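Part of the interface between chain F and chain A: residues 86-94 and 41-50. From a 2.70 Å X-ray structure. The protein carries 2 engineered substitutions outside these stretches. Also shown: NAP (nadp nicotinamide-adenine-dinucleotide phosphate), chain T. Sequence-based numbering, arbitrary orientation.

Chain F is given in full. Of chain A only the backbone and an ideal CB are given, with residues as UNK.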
# COMPACT_ATOMS: atom_id res chain seq x y z
N ALA F 86 19.19 -2.08 14.24
CA ALA F 86 18.14 -3.08 14.06
C ALA F 86 18.38 -3.99 12.85
O ALA F 86 18.68 -3.52 11.74
CB ALA F 86 16.78 -2.41 13.94
N ALA F 87 18.23 -5.30 13.08
CA ALA F 87 18.24 -6.30 12.00
C ALA F 87 17.73 -7.67 12.49
O ALA F 87 17.47 -7.83 13.67
CB ALA F 87 19.65 -6.43 11.44
N MET F 88 17.58 -8.63 11.58
CA MET F 88 17.56 -10.04 11.96
C MET F 88 18.98 -10.51 11.76
O MET F 88 19.51 -10.41 10.65
CB MET F 88 16.67 -10.90 11.06
CG MET F 88 15.18 -10.74 11.24
SD MET F 88 14.34 -12.04 10.29
CE MET F 88 12.68 -11.49 10.59
N LYS F 89 19.56 -11.07 12.80
CA LYS F 89 21.00 -11.37 12.87
C LYS F 89 21.40 -12.84 12.92
O LYS F 89 22.58 -13.09 12.75
CB LYS F 89 21.67 -10.63 14.04
CG LYS F 89 20.94 -10.66 15.38
CD LYS F 89 21.64 -11.48 16.43
CE LYS F 89 22.80 -10.73 17.07
NZ LYS F 89 22.90 -11.01 18.53
N HIS F 90 20.46 -13.78 13.15
CA HIS F 90 20.76 -15.23 13.12
C HIS F 90 20.77 -15.69 11.67
O HIS F 90 19.98 -15.20 10.86
CB HIS F 90 19.73 -16.05 13.91
CG HIS F 90 19.74 -15.80 15.38
ND1 HIS F 90 20.02 -16.79 16.31
CD2 HIS F 90 19.52 -14.67 16.10
CE1 HIS F 90 19.97 -16.28 17.53
NE2 HIS F 90 19.66 -15.00 17.43
N VAL F 91 21.65 -16.61 11.34
CA VAL F 91 21.78 -17.14 9.99
C VAL F 91 20.62 -18.08 9.66
O VAL F 91 20.03 -18.01 8.57
CB VAL F 91 23.12 -17.90 9.83
CG1 VAL F 91 23.14 -18.80 8.61
CG2 VAL F 91 24.27 -16.90 9.76
N SER F 92 20.32 -18.97 10.60
CA SER F 92 19.31 -20.01 10.41
C SER F 92 17.96 -19.36 10.20
O SER F 92 17.23 -19.75 9.30
CB SER F 92 19.24 -20.97 11.61
OG SER F 92 18.39 -20.47 12.63
N PHE F 93 17.65 -18.36 11.02
CA PHE F 93 16.35 -17.70 10.92
C PHE F 93 16.10 -16.99 9.57
O PHE F 93 14.95 -16.99 9.05
CB PHE F 93 16.16 -16.74 12.09
CG PHE F 93 15.71 -17.44 13.34
CD1 PHE F 93 14.35 -17.65 13.59
CD2 PHE F 93 16.64 -17.92 14.26
CE1 PHE F 93 13.94 -18.32 14.74
CE2 PHE F 93 16.23 -18.58 15.41
CZ PHE F 93 14.88 -18.77 15.65
N CYS F 94 17.17 -16.41 9.00
CA CYS F 94 17.10 -15.83 7.66
C CYS F 94 17.05 -16.86 6.50
O CYS F 94 16.80 -16.48 5.38
CB CYS F 94 18.23 -14.82 7.47
SG CYS F 94 18.19 -13.50 8.71
N UNK A 41 10.14 -12.02 16.99
CA UNK A 41 11.44 -11.74 17.51
C UNK A 41 12.24 -13.03 17.59
O UNK A 41 11.86 -13.98 18.29
CB UNK A 41 11.34 -11.06 18.88
N UNK A 42 13.35 -13.05 16.87
CA UNK A 42 14.12 -14.27 16.63
C UNK A 42 14.86 -14.79 17.85
O UNK A 42 14.98 -16.01 18.01
CB UNK A 42 15.13 -14.02 15.51
N UNK A 43 15.35 -13.89 18.72
CA UNK A 43 15.96 -14.31 20.00
C UNK A 43 15.02 -15.16 20.85
O UNK A 43 15.44 -16.17 21.44
CB UNK A 43 16.39 -13.08 20.80
N UNK A 44 13.74 -14.76 20.90
CA UNK A 44 12.73 -15.48 21.67
C UNK A 44 12.34 -16.82 21.02
O UNK A 44 12.22 -17.85 21.73
CB UNK A 44 11.49 -14.60 21.83
N UNK A 45 12.14 -16.85 19.70
CA UNK A 45 11.95 -18.14 19.03
C UNK A 45 13.15 -19.06 19.23
O UNK A 45 12.99 -20.26 19.29
CB UNK A 45 11.70 -17.93 17.54
N UNK A 46 14.33 -18.45 19.33
CA UNK A 46 15.59 -19.19 19.48
C UNK A 46 15.59 -19.93 20.82
O UNK A 46 15.74 -21.15 20.84
CB UNK A 46 16.79 -18.25 19.39
N UNK A 47 15.40 -19.18 21.90
CA UNK A 47 15.41 -19.74 23.26
C UNK A 47 14.37 -20.85 23.45
O UNK A 47 14.67 -21.87 24.09
CB UNK A 47 15.16 -18.63 24.28
N UNK A 48 13.17 -20.63 22.90
CA UNK A 48 12.06 -21.57 22.89
C UNK A 48 12.36 -22.80 22.05
O UNK A 48 12.04 -23.92 22.44
CB UNK A 48 10.80 -20.88 22.37
N UNK A 49 12.95 -22.58 20.89
CA UNK A 49 13.50 -23.65 20.05
C UNK A 49 14.42 -24.60 20.81
O UNK A 49 14.41 -25.81 20.59
CB UNK A 49 14.27 -23.04 18.87
N UNK A 50 15.23 -24.01 21.69
CA UNK A 50 16.19 -24.75 22.51
C UNK A 50 15.55 -25.49 23.67
O UNK A 50 16.04 -26.53 24.09
CB UNK A 50 17.25 -23.79 23.05
PA NAP T . 20.22 -7.85 18.97
O1A NAP T . 20.67 -7.67 20.40
O2A NAP T . 19.32 -9.00 18.64
O5B NAP T . 19.61 -6.41 18.55
C5B NAP T . 18.42 -6.24 17.79
C4B NAP T . 17.71 -4.90 18.03
O4B NAP T . 16.97 -4.56 16.85
C3B NAP T . 16.67 -4.99 19.16
O3B NAP T . 16.65 -3.79 19.95
C2B NAP T . 15.34 -5.21 18.43
O2B NAP T . 14.19 -4.69 19.09
C1B NAP T . 15.58 -4.44 17.16
N9A NAP T . 14.77 -4.91 16.03
C8A NAP T . 14.80 -6.12 15.43
N7A NAP T . 13.95 -6.15 14.37
C5A NAP T . 13.38 -4.92 14.30
C6A NAP T . 12.38 -4.23 13.43
N6A NAP T . 11.81 -4.89 12.41
N1A NAP T . 12.07 -2.95 13.71
C2A NAP T . 12.64 -2.30 14.75
N3A NAP T . 13.55 -2.85 15.58
C4A NAP T . 13.93 -4.12 15.39
O3 NAP T . 21.52 -8.04 18.05
PN NAP T . 22.92 -7.27 18.28
O1N NAP T . 22.68 -5.96 19.00
O2N NAP T . 24.00 -8.23 18.73
O5D NAP T . 23.19 -7.00 16.72
C5D NAP T . 23.12 -5.64 16.31
C4D NAP T . 23.46 -5.42 14.84
O4D NAP T . 24.81 -5.81 14.68
C3D NAP T . 22.65 -6.16 13.78
O3D NAP T . 22.54 -5.32 12.63
C2D NAP T . 23.50 -7.34 13.42
O2D NAP T . 23.30 -7.86 12.11
C1D NAP T . 24.87 -6.70 13.55
N1N NAP T . 25.93 -7.68 13.75
C2N NAP T . 25.96 -8.34 14.92
C3N NAP T . 26.93 -9.28 15.23
C7N NAP T . 26.89 -10.01 16.53
O7N NAP T . 27.48 -11.09 16.56
N7N NAP T . 26.23 -9.52 17.59
C4N NAP T . 28.04 -9.58 14.26
C5N NAP T . 27.91 -8.80 13.03
C6N NAP T . 26.88 -7.88 12.82
P2B NAP T . 13.18 -5.69 19.83
O1X NAP T . 12.69 -4.90 21.04
O2X NAP T . 12.15 -6.01 18.74
O3X NAP T . 14.02 -6.89 20.26

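Position 41 stands just before the first turn of a helix, and its CA-to-CB bond points away from chain F, with nothing of residues 86-94 within 5.5 Å of the ideal CB. Chain F imposes no demand here; what the backbone favours is a residue at home at an N-cap, such as serine, threonine, aspartate or asparagine. The deposited residue is Ser A41, whose carbonyl O accepts a hydrogen bond from the backbone N of position 45, 3.2 Å away.

Position 42 is the most constrained. Its CB points toward chain F and lies 4.1 Å from Phe F93 CG, 4.5 Å from His F90 CD2 and 5.4 Å from Met F88 CG. Beyond it, the loop that leads into the helix of chain F presents the backbone N atoms of Lys F89 and His F90, two neighbouring donors. A side chain with an acceptor at its end is called for, and one of some length: glutamate fits best, with two acceptors, while glutamine could offer one and aspartate might be too short. It is Glu A42. With chi1 p and chi2 t, it extends so that OE1 receives a hydrogen bond from Lys F89 N at 2.7 Å, nearly straight at 164°, and OE2 receives a weak one from His F90 N at 3.4 Å. The carboxylate thus straddles consecutive amides, while the aliphatic CB lies over one face of the Phe F93 ring, 4.1 Å from its centroid, in a CH-pi contact.

Positions 43 and 44 turn away from chain F, so many helix-compatible residues would serve. They are Tyr A43 and Asn A44; the latter's ND2 is hydrogen-bonded elsewhere in the structure.

At position 45 the CB points toward chain F and is only 3.6 Å from Phe F93 CE1. With that atom so close, a flexible chain of moderate length could run alongside the ring, so leucine, methionine or glutamine would all be plausible. Gln A45 is found, its OE1 at the ring edge, 3.6 Å from Phe F93 CE1.

Position 46, one turn after 42, has its CB 4.0 Å from Phe F93 CE2 and 4.2 Å from His F90 CE1. Two rings invite an apolar or aromatic side chain: leucine, methionine or phenylalanine. Phe A46 adopts chi1 t, and His F90 CE1 lies over one face of its ring, 3.7 Å from Phe A46 CG. The two rings are oblique, with planes at 51° and centroids 4.9 Å apart.

Positions 47 and 48 are out of reach, and chain F does not choose between residues there; they are Leu A47 and Leu A48.

Position 49 again points toward chain F, but its CB is 5.4 Å from Phe F93 CZ, leaving room for a longer chain, polar or apolar. Gln A49 brings NE2 to 3.5 Å from Phe F93 CZ, helping Glu A42, Gln A45 and Phe A46 to form the hole that receives the phenyl knob.

Position 50 is out of reach and open to many residues; it is Glu A50.

Chain A, residues 41-50: SEYNQFLLQE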
# COMPACT_ATOMS: atom_id res chain seq x y z
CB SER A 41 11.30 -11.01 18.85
OG SER A 41 12.03 -11.65 19.88
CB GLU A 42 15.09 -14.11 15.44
CG GLU A 42 16.22 -13.14 15.70
CD GLU A 42 17.04 -12.80 14.46
OE1 GLU A 42 17.71 -11.77 14.61
OE2 GLU A 42 17.06 -13.52 13.41
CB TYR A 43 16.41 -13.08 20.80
CG TYR A 43 16.87 -13.38 22.20
CD1 TYR A 43 17.91 -14.28 22.44
CD2 TYR A 43 16.28 -12.76 23.31
CE1 TYR A 43 18.36 -14.54 23.73
CE2 TYR A 43 16.71 -13.02 24.61
CZ TYR A 43 17.75 -13.92 24.81
OH TYR A 43 18.17 -14.18 26.09
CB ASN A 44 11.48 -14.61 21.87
CG ASN A 44 11.65 -13.53 22.94
OD1 ASN A 44 12.63 -13.50 23.70
ND2 ASN A 44 10.67 -12.65 23.02
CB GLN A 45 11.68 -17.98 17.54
CG GLN A 45 10.29 -17.43 17.28
CD GLN A 45 9.74 -17.71 15.91
OE1 GLN A 45 10.37 -18.31 15.07
NE2 GLN A 45 8.54 -17.24 15.68
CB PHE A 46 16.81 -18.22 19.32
CG PHE A 46 18.16 -18.86 19.54
CD1 PHE A 46 18.73 -19.69 18.56
CD2 PHE A 46 18.88 -18.62 20.72
CE1 PHE A 46 19.97 -20.28 18.76
CE2 PHE A 46 20.12 -19.22 20.93
CZ PHE A 46 20.66 -20.04 19.94
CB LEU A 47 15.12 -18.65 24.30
CG LEU A 47 16.13 -17.52 24.53
CD1 LEU A 47 15.52 -16.49 25.48
CD2 LEU A 47 17.47 -18.05 25.06
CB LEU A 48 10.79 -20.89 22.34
CG LEU A 48 9.50 -21.72 22.25
CD1 LEU A 48 9.22 -22.41 23.58
CD2 LEU A 48 8.31 -20.88 21.83
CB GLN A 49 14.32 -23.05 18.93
CG GLN A 49 14.10 -23.68 17.57
CD GLN A 49 14.44 -22.69 16.47
OE1 GLN A 49 13.64 -22.49 15.56
NE2 GLN A 49 15.61 -22.04 16.58
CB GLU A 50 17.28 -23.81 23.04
CG GLU A 50 18.63 -24.48 23.11
CD GLU A 50 19.10 -24.92 21.73
OE1 GLU A 50 19.21 -24.06 20.81
OE2 GLU A 50 19.31 -26.14 21.56
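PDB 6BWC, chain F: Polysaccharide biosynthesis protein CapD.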